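Local coordinates for protein myosin-4 (Saccharomyces cerevisiae, PDB 4LL6) that works in the mRNA localization machinery that restricts certain proteins to the bud and daughter cell, being recruited through SHE3 to messages such as ASH1, at residues M12-Y17 with L59-K64; E20-Y25 with S67-T72; N38-I43 with W92-S97. The protein carries 1 engineered substitution. All coordinates share one frame; numbering follows the deposited sequence.

How the contacts relate
All three contacts lie on the same side of the centre of the all-helical globular tail domain, and they follow one another from its surface inward. Contacts 1 and 2 are successive levels of one pairing, helix 14-26 against helix 59-78, with centres about 12 Å apart. Contact 3, centred about 13 Å from contact 2 and 21 Å from contact 1, joins the start of helix 41-55 to helix 85-96. Along the chain all the first segments (12-17, 20-25, 38-43) precede all the second ones (59-64, 67-72, 92-97), so the contacts interlock. Contacts 2 and 3 touch through Tyr-25 beside Gly-41 and Pro-42, and through Leu-70 against Leu-96, binding four helices into one bundle.

Contact 1: M12-Y17 with L59-K64; sequences MDLNCY and LIQSSK
Leu-14 meeting Lys-64 and Gln-61 makes this a sparse helix-helix contact of van der Waals touches, several of them carbon against oxygen, at the surface end of a helical bundle in the globular tail domain, where the opening turn of helix 14-26 lies beside the first turns of helix 59-78. With CG anti to the backbone N (chi1 -175°), Leu-14 extends toward helix 59-78: CD1 comes 3.5 Å from the carbonyl O of Gln-61, while CD2 presses on the base of Lys-64, whose chain it crosses at about a right angle. Lys-64 contributes just its CB and CG, and its amino end turns away. Gln-61, bent at chi2, offers its amide oxygen to Met-12, whose CE methyl lies 4.1 Å from OE1 at the exposed margin, and its CB and CG to Tyr-17, whose OH stands 3.9 Å from Gln-61 CB on the buried side. That hydroxyl is hydrogen-bonded to Leu-11 O, which anchors the ring end, and helix 41-55 backs both residues through Leu-53. The Leu-14 carbonyl O rests 3.7 Å above the centre of one face of the Tyr-17 ring. Tightest of all is Leu-14 CD2 against Lys-64 CB, at 3.4 Å.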
loop_
_atom_site.group_PDB
_atom_site.type_symbol
_atom_site.label_atom_id
_atom_site.label_comp_id
_atom_site.label_asym_id
_atom_site.label_seq_id
_atom_site.Cartn_x
_atom_site.Cartn_y
_atom_site.Cartn_z
ATOM N N MET A 12 20.856 -22.246 22.177
ATOM C CA MET A 12 19.842 -23.297 22.238
ATOM C C MET A 12 18.722 -23.016 23.237
ATOM O O MET A 12 17.706 -23.727 23.258
ATOM C CB MET A 12 20.489 -24.653 22.529
ATOM C CG MET A 12 21.413 -25.095 21.412
ATOM S SD MET A 12 21.839 -26.823 21.470
ATOM C CE MET A 12 20.266 -27.533 20.952
ATOM N N ASP A 13 18.894 -21.975 24.050
ATOM C CA ASP A 13 17.875 -21.622 25.026
ATOM C C ASP A 13 16.880 -20.693 24.351
ATOM O O ASP A 13 16.681 -19.564 24.786
ATOM C CB ASP A 13 18.511 -20.941 26.238
ATOM C CG ASP A 13 17.514 -20.673 27.345
ATOM O OD1 ASP A 13 16.422 -21.278 27.306
ATOM O OD2 ASP A 13 17.822 -19.870 28.257
ATOM N N LEU A 14 16.258 -21.208 23.289
ATOM C CA LEU A 14 15.288 -20.495 22.458
ATOM C C LEU A 14 14.280 -19.610 23.165
ATOM O O LEU A 14 14.239 -18.401 22.942
ATOM C CB LEU A 14 14.504 -21.482 21.590
ATOM C CG LEU A 14 13.550 -20.776 20.620
ATOM C CD1 LEU A 14 14.363 -20.201 19.475
ATOM C CD2 LEU A 14 12.513 -21.738 20.085
ATOM N N ASN A 15 13.450 -20.227 23.995
ATOM C CA ASN A 15 12.420 -19.511 24.722
ATOM C C ASN A 15 12.951 -18.257 25.409
ATOM O O ASN A 15 12.289 -17.223 25.411
ATOM C CB ASN A 15 11.769 -20.453 25.742
ATOM C CG ASN A 15 10.668 -19.784 26.551
ATOM O OD1 ASN A 15 9.811 -19.096 25.998
ATOM N ND2 ASN A 15 10.679 -19.996 27.865
ATOM N N CYS A 16 14.154 -18.321 25.964
ATOM C CA CYS A 16 14.691 -17.164 26.666
ATOM C C CYS A 16 15.060 -15.952 25.809
ATOM O O CYS A 16 14.715 -14.839 26.166
ATOM C CB CYS A 16 15.896 -17.567 27.522
ATOM S SG CYS A 16 16.481 -16.255 28.651
ATOM N N TYR A 17 15.770 -16.137 24.699
ATOM C CA TYR A 17 16.123 -14.973 23.905
ATOM C C TYR A 17 14.978 -14.558 22.994
ATOM O O TYR A 17 14.969 -13.448 22.474
ATOM C CB TYR A 17 17.420 -15.189 23.103
ATOM C CG TYR A 17 17.437 -16.375 22.161
ATOM C CD1 TYR A 17 18.053 -17.571 22.524
ATOM C CD2 TYR A 17 16.836 -16.300 20.903
ATOM C CE1 TYR A 17 18.068 -18.666 21.656
ATOM C CE2 TYR A 17 16.842 -17.385 20.027
ATOM C CZ TYR A 17 17.460 -18.571 20.405
ATOM O OH TYR A 17 17.465 -19.649 19.533
ATOM N N LEU A 59 18.769 -24.185 12.676
ATOM C CA LEU A 59 17.720 -23.771 11.736
ATOM C C LEU A 59 16.292 -23.871 12.281
ATOM O O LEU A 59 15.488 -22.964 12.086
ATOM C CB LEU A 59 17.864 -24.560 10.422
ATOM C CG LEU A 59 19.289 -24.581 9.828
ATOM C CD1 LEU A 59 19.287 -25.246 8.472
ATOM C CD2 LEU A 59 19.831 -23.152 9.723
ATOM N N ILE A 60 15.958 -24.955 12.965
ATOM C CA ILE A 60 14.614 -25.039 13.511
ATOM C C ILE A 60 14.478 -23.878 14.499
ATOM O O ILE A 60 13.430 -23.239 14.580
ATOM C CB ILE A 60 14.379 -26.387 14.201
ATOM C CG1 ILE A 60 14.418 -27.497 13.144
ATOM C CG2 ILE A 60 13.026 -26.390 14.917
ATOM C CD1 ILE A 60 14.135 -28.892 13.687
ATOM N N GLN A 61 15.566 -23.588 15.211
ATOM C CA GLN A 61 15.607 -22.495 16.168
ATOM C C GLN A 61 15.368 -21.154 15.495
ATOM O O GLN A 61 14.566 -20.343 15.964
ATOM C CB GLN A 61 16.954 -22.458 16.886
ATOM C CG GLN A 61 17.009 -23.357 18.094
ATOM C CD GLN A 61 17.509 -24.754 17.785
ATOM O OE1 GLN A 61 17.488 -25.625 18.652
ATOM N NE2 GLN A 61 17.971 -24.970 16.560
ATOM N N SER A 62 16.089 -20.911 14.408
ATOM C CA SER A 62 15.924 -19.681 13.660
ATOM C C SER A 62 14.448 -19.588 13.207
ATOM O O SER A 62 13.808 -18.538 13.329
ATOM C CB SER A 62 16.870 -19.683 12.453
ATOM O OG SER A 62 16.622 -18.579 11.602
ATOM N N SER A 63 13.915 -20.703 12.706
ATOM C CA SER A 63 12.530 -20.777 12.220
ATOM C C SER A 63 11.524 -20.396 13.299
ATOM O O SER A 63 10.588 -19.631 13.054
ATOM C CB SER A 63 12.226 -22.197 11.717
ATOM O OG SER A 63 10.850 -22.371 11.430
ATOM N N LYS A 64 11.732 -20.955 14.486
ATOM C CA LYS A 64 10.892 -20.700 15.649
ATOM C C LYS A 64 10.966 -19.223 16.023
ATOM O O LYS A 64 9.945 -18.574 16.204
ATOM C CB LYS A 64 11.376 -21.534 16.839
ATOM C CG LYS A 64 11.276 -23.038 16.668
ATOM C CD LYS A 64 9.824 -23.500 16.573
ATOM C CE LYS A 64 9.723 -25.018 16.710
ATOM N NZ LYS A 64 10.276 -25.507 18.015
#

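Contact 2: E20-Y25 with S67-T72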
loop_
_atom_site.group_PDB
_atom_site.type_symbol
_atom_site.label_atom_id
_atom_site.label_comp_id
_atom_site.label_asym_id
_atom_site.label_seq_id
_atom_site.Cartn_x
_atom_site.Cartn_y
_atom_site.Cartn_z
ATOM N N GLU A 20 12.928 -12.245 25.250
ATOM C CA GLU A 20 13.621 -10.987 25.465
ATOM C C GLU A 20 13.297 -10.039 24.309
ATOM O O GLU A 20 12.977 -8.867 24.515
ATOM C CB GLU A 20 15.136 -11.214 25.539
ATOM C CG GLU A 20 15.689 -11.352 26.953
ATOM C CD GLU A 20 17.145 -10.915 27.038
ATOM O OE1 GLU A 20 17.447 -9.808 26.542
ATOM O OE2 GLU A 20 17.981 -11.665 27.596
ATOM N N VAL A 21 13.364 -10.574 23.094
ATOM C CA VAL A 21 13.106 -9.807 21.888
ATOM C C VAL A 21 11.654 -9.377 21.708
ATOM O O VAL A 21 11.388 -8.194 21.480
ATOM C CB VAL A 21 13.563 -10.602 20.618
ATOM C CG1 VAL A 21 13.159 -9.869 19.344
ATOM C CG2 VAL A 21 15.065 -10.803 20.644
ATOM N N THR A 22 10.704 -10.300 21.810
ATOM C CA THR A 22 9.326 -9.886 21.582
ATOM C C THR A 22 8.689 -9.127 22.742
ATOM O O THR A 22 7.952 -8.155 22.532
ATOM C CB THR A 22 8.425 -11.076 21.220
ATOM O OG1 THR A 22 8.164 -11.862 22.391
ATOM C CG2 THR A 22 9.103 -11.936 20.160
ATOM N N GLU A 23 8.979 -9.550 23.965
ATOM C CA GLU A 23 8.389 -8.907 25.123
ATOM C C GLU A 23 9.229 -7.798 25.721
ATOM O O GLU A 23 8.709 -6.743 26.066
ATOM C CB GLU A 23 8.094 -9.946 26.188
ATOM C CG GLU A 23 7.254 -11.084 25.679
ATOM C CD GLU A 23 6.021 -10.593 24.954
ATOM O OE1 GLU A 23 5.344 -9.699 25.507
ATOM O OE2 GLU A 23 5.727 -11.100 23.844
ATOM N N GLY A 24 10.530 -8.025 25.824
ATOM C CA GLY A 24 11.394 -7.029 26.432
ATOM C C GLY A 24 11.920 -5.930 25.539
ATOM O O GLY A 24 12.442 -4.927 26.045
ATOM N N TYR A 25 11.800 -6.109 24.221
ATOM C CA TYR A 25 12.285 -5.110 23.269
ATOM C C TYR A 25 11.264 -4.642 22.232
ATOM O O TYR A 25 10.982 -3.449 22.127
ATOM C CB TYR A 25 13.533 -5.616 22.539
ATOM C CG TYR A 25 14.018 -4.644 21.490
ATOM C CD1 TYR A 25 14.504 -3.383 21.850
ATOM C CD2 TYR A 25 13.925 -4.950 20.131
ATOM C CE1 TYR A 25 14.882 -2.446 20.881
ATOM C CE2 TYR A 25 14.298 -4.028 19.154
ATOM C CZ TYR A 25 14.775 -2.776 19.534
ATOM O OH TYR A 25 15.153 -1.862 18.575
ATOM N N SER A 67 9.370 -16.967 13.351
ATOM C CA SER A 67 7.921 -17.123 13.391
ATOM C C SER A 67 7.309 -16.273 14.504
ATOM O O SER A 67 6.392 -15.497 14.264
ATOM C CB SER A 67 7.548 -18.597 13.591
ATOM O OG SER A 67 6.169 -18.731 13.922
ATOM N N LYS A 68 7.820 -16.413 15.720
ATOM C CA LYS A 68 7.301 -15.639 16.840
ATOM C C LYS A 68 7.514 -14.132 16.621
ATOM O O LYS A 68 6.653 -13.315 16.932
ATOM C CB LYS A 68 7.985 -16.082 18.133
ATOM C CG LYS A 68 7.412 -15.450 19.386
ATOM C CD LYS A 68 6.013 -15.963 19.675
ATOM C CE LYS A 68 6.020 -17.463 19.953
ATOM N NZ LYS A 68 6.887 -17.804 21.120
ATOM N N VAL A 69 8.660 -13.761 16.077
ATOM C CA VAL A 69 8.938 -12.351 15.833
ATOM C C VAL A 69 7.928 -11.743 14.866
ATOM O O VAL A 69 7.433 -10.640 15.081
ATOM C CB VAL A 69 10.384 -12.166 15.269
ATOM C CG1 VAL A 69 10.546 -10.793 14.634
ATOM C CG2 VAL A 69 11.405 -12.347 16.384
ATOM N N LEU A 70 7.606 -12.471 13.804
ATOM C CA LEU A 70 6.678 -11.965 12.794
ATOM C C LEU A 70 5.243 -11.850 13.308
ATOM O O LEU A 70 4.470 -10.992 12.869
ATOM C CB LEU A 70 6.732 -12.855 11.543
ATOM C CG LEU A 70 8.108 -12.997 10.879
ATOM C CD1 LEU A 70 8.085 -14.076 9.790
ATOM C CD2 LEU A 70 8.516 -11.666 10.296
ATOM N N LEU A 71 4.882 -12.723 14.230
ATOM C CA LEU A 71 3.551 -12.676 14.794
ATOM C C LEU A 71 3.460 -11.443 15.683
ATOM O O LEU A 71 2.451 -10.719 15.666
ATOM C CB LEU A 71 3.271 -13.950 15.599
ATOM C CG LEU A 71 2.990 -15.166 14.719
ATOM C CD1 LEU A 71 2.804 -16.393 15.595
ATOM C CD2 LEU A 71 1.761 -14.893 13.848
ATOM N N THR A 72 4.526 -11.199 16.441
ATOM C CA THR A 72 4.578 -10.048 17.335
ATOM C C THR A 72 4.467 -8.744 16.556
ATOM O O THR A 72 3.625 -7.900 16.866
ATOM C CB THR A 72 5.888 -10.015 18.145
ATOM O OG1 THR A 72 6.071 -11.263 18.819
ATOM C CG2 THR A 72 5.838 -8.896 19.168
#
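Thr-22 and Thr-72 meet crosswise in a helix-helix packing interface, where the last turns of helix 14-26 pack on the middle of helix 59-78 in the tail-domain bundle; the two run in roughly the same direction, their local axes 31° apart and 9.9 Å from each other at closest approach. Small beta-branched residues fill the seam. Thr-22 holds OG1 between its backbone N and carbonyl carbon (chi1 74°), a rotation that sends the hydroxyl to Glu-23 OE2, its acceptor at 2.9 Å, and leaves the methyl facing helix 59-78. The carboxylate takes this bond on its anti side, with the donor tilted out of its plane, and its other oxygen forms a salt bridge with Lys-27. The CG2 methyl of Thr-22 lies 4.0 Å from Lys-68 CG, the start of an aliphatic stem that bends at each later torsion. One layer deeper, Val-21 CG1 touches Val-69 CG2 at 4.2 Å, and helix 41-55 closes the floor, with Val-45 under Val-21 and Ile-46 under Val-69. Thr-72 also keeps its hydroxyl on its own helix, but on the backbone: with OG1 anti to the carbonyl carbon (chi1 -54°), it donates to Lys-68 O from above the carbonyl plane, while Thr-72 N reaches the same oxygen from the other face. Gripped in this way, Thr-72 OG1 is held 3.4 Å from Thr-22 CB.

Contact 3: N38-I43 with W92-S97; sequences NVLGPI and WLSNLS
Two flat groups organise this buried contact, the amide of Asn-95 and the indole of Trp-92, and the ring of Pro-42 touches both. Pro-42 lies over one face of the amide, with CB 3.7 Å from Asn-95 CG and CD 3.3 Å from Asn-95 OD1. Toward Trp-92 it approaches obliquely, Pro-42 CG standing 3.8 Å from Trp-92 CZ3. At the amide edge, Asn-95 ND2 donates to Val-39 O over 2.8 Å; the acceptor lies nearly in the amide plane and the bond is fairly straight (160° at the hydrogen). Asn-95 OD1 accepts from Ile-43 N at 3.0 Å, but this N-H arrives above the carbonyl plane, on the face that also carries the proline. The CG2 methyl of Ile-43 packs 3.4 Å from the same OD1, and its CD1 reaches the backbone O of Asn-95. ND2 has a second acceptor in Phe-91 O, one turn earlier in its own helix, so both ends of a buried amide are satisfied and its rotation is fixed. Val-39 O and Ile-43 N are four residues apart, the spacing of an ordinary helical bond, and Asn-95 bridges them where the backbone has not yet closed. The result is a side-chain amide joining a type I turn (Asn-38 to Gly-41) to the first turn of helix 41-55, a polar tie within the helical bundle of this myosin globular tail.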
loop_
_atom_site.group_PDB
_atom_site.type_symbol
_atom_site.label_atom_id
_atom_site.label_comp_id
_atom_site.label_asym_id
_atom_site.label_seq_id
_atom_site.Cartn_x
_atom_site.Cartn_y
_atom_site.Cartn_z
ATOM N N ASN A 38 17.763 5.080 15.857
ATOM C CA ASN A 38 16.952 4.102 16.573
ATOM C C ASN A 38 16.105 3.308 15.581
ATOM O O ASN A 38 15.790 2.135 15.803
ATOM C CB ASN A 38 16.004 4.809 17.551
ATOM C CG ASN A 38 16.681 5.222 18.839
ATOM O OD1 ASN A 38 16.075 5.893 19.679
ATOM N ND2 ASN A 38 17.938 4.819 19.011
ATOM N N VAL A 39 15.737 3.974 14.491
ATOM C CA VAL A 39 14.891 3.395 13.452
ATOM C C VAL A 39 15.134 1.926 13.132
ATOM O O VAL A 39 14.242 1.099 13.269
ATOM C CB VAL A 39 15.018 4.170 12.140
ATOM C CG1 VAL A 39 13.709 4.076 11.370
ATOM C CG2 VAL A 39 15.392 5.611 12.418
ATOM N N LEU A 40 16.343 1.602 12.706
ATOM C CA LEU A 40 16.651 0.234 12.340
ATOM C C LEU A 40 17.032 -0.688 13.493
ATOM O O LEU A 40 17.650 -1.722 13.282
ATOM C CB LEU A 40 17.733 0.240 11.254
ATOM C CG LEU A 40 17.280 0.987 9.992
ATOM C CD1 LEU A 40 18.158 0.615 8.817
ATOM C CD2 LEU A 40 15.816 0.624 9.673
ATOM N N GLY A 41 16.641 -0.322 14.713
ATOM C CA GLY A 41 16.955 -1.135 15.878
ATOM C C GLY A 41 16.334 -2.517 15.829
ATOM O O GLY A 41 17.015 -3.498 16.098
ATOM N N PRO A 42 15.035 -2.632 15.503
ATOM C CA PRO A 42 14.364 -3.934 15.430
ATOM C C PRO A 42 15.069 -4.906 14.473
ATOM O O PRO A 42 15.446 -6.012 14.881
ATOM C CB PRO A 42 12.960 -3.569 14.954
ATOM C CG PRO A 42 12.756 -2.232 15.582
ATOM C CD PRO A 42 14.067 -1.545 15.285
ATOM N N ILE A 43 15.243 -4.492 13.214
ATOM C CA ILE A 43 15.901 -5.331 12.212
ATOM C C ILE A 43 17.321 -5.751 12.638
ATOM O O ILE A 43 17.740 -6.885 12.395
ATOM C CB ILE A 43 15.971 -4.616 10.826
ATOM C CG1 ILE A 43 16.410 -5.608 9.742
ATOM C CG2 ILE A 43 16.928 -3.432 10.881
ATOM C CD1 ILE A 43 15.421 -6.758 9.540
ATOM N N TRP A 92 7.815 0.070 11.517
ATOM C CA TRP A 92 7.842 -1.393 11.464
ATOM C C TRP A 92 8.048 -2.026 10.087
ATOM O O TRP A 92 8.826 -2.973 9.943
ATOM C CB TRP A 92 6.558 -1.938 12.079
ATOM C CG TRP A 92 6.491 -1.760 13.552
ATOM C CD1 TRP A 92 5.543 -1.077 14.251
ATOM C CD2 TRP A 92 7.390 -2.313 14.527
ATOM N NE1 TRP A 92 5.789 -1.171 15.598
ATOM C CE2 TRP A 92 6.914 -1.919 15.800
ATOM C CE3 TRP A 92 8.549 -3.102 14.447
ATOM C CZ2 TRP A 92 7.552 -2.290 16.987
ATOM C CZ3 TRP A 92 9.187 -3.474 15.638
ATOM C CH2 TRP A 92 8.683 -3.063 16.890
ATOM N N LEU A 93 7.335 -1.510 9.088
ATOM C CA LEU A 93 7.431 -2.013 7.722
ATOM C C LEU A 93 8.813 -1.720 7.160
ATOM O O LEU A 93 9.320 -2.482 6.335
ATOM C CB LEU A 93 6.377 -1.358 6.831
ATOM C CG LEU A 93 4.948 -1.866 7.016
ATOM C CD1 LEU A 93 3.981 -0.961 6.283
ATOM C CD2 LEU A 93 4.849 -3.290 6.508
ATOM N N SER A 94 9.404 -0.608 7.600
ATOM C CA SER A 94 10.727 -0.229 7.147
ATOM C C SER A 94 11.641 -1.315 7.637
ATOM O O SER A 94 12.464 -1.843 6.871
ATOM C CB SER A 94 11.171 1.103 7.753
ATOM O OG SER A 94 12.400 1.542 7.185
ATOM N N ASN A 95 11.501 -1.653 8.919
ATOM C CA ASN A 95 12.335 -2.706 9.504
ATOM C C ASN A 95 12.096 -4.054 8.830
ATOM O O ASN A 95 13.036 -4.618 8.263
ATOM C CB ASN A 95 12.116 -2.794 11.017
ATOM C CG ASN A 95 12.942 -1.759 11.777
ATOM O OD1 ASN A 95 14.132 -1.958 12.006
ATOM N ND2 ASN A 95 12.315 -0.638 12.153
ATOM N N LEU A 96 10.847 -4.541 8.849
ATOM C CA LEU A 96 10.514 -5.821 8.214
ATOM C C LEU A 96 10.856 -5.806 6.733
ATOM O O LEU A 96 11.001 -6.850 6.139
ATOM C CB LEU A 96 9.021 -6.160 8.329
ATOM C CG LEU A 96 8.329 -6.463 9.659
ATOM C CD1 LEU A 96 6.861 -6.749 9.393
ATOM C CD2 LEU A 96 8.972 -7.644 10.355
ATOM N N SER A 97 10.973 -4.626 6.137
ATOM C CA SER A 97 11.279 -4.537 4.715
ATOM C C SER A 97 12.680 -5.009 4.352
ATOM O O SER A 97 12.960 -5.242 3.184
ATOM C CB SER A 97 11.130 -3.105 4.217
ATOM O OG SER A 97 12.262 -2.317 4.564
#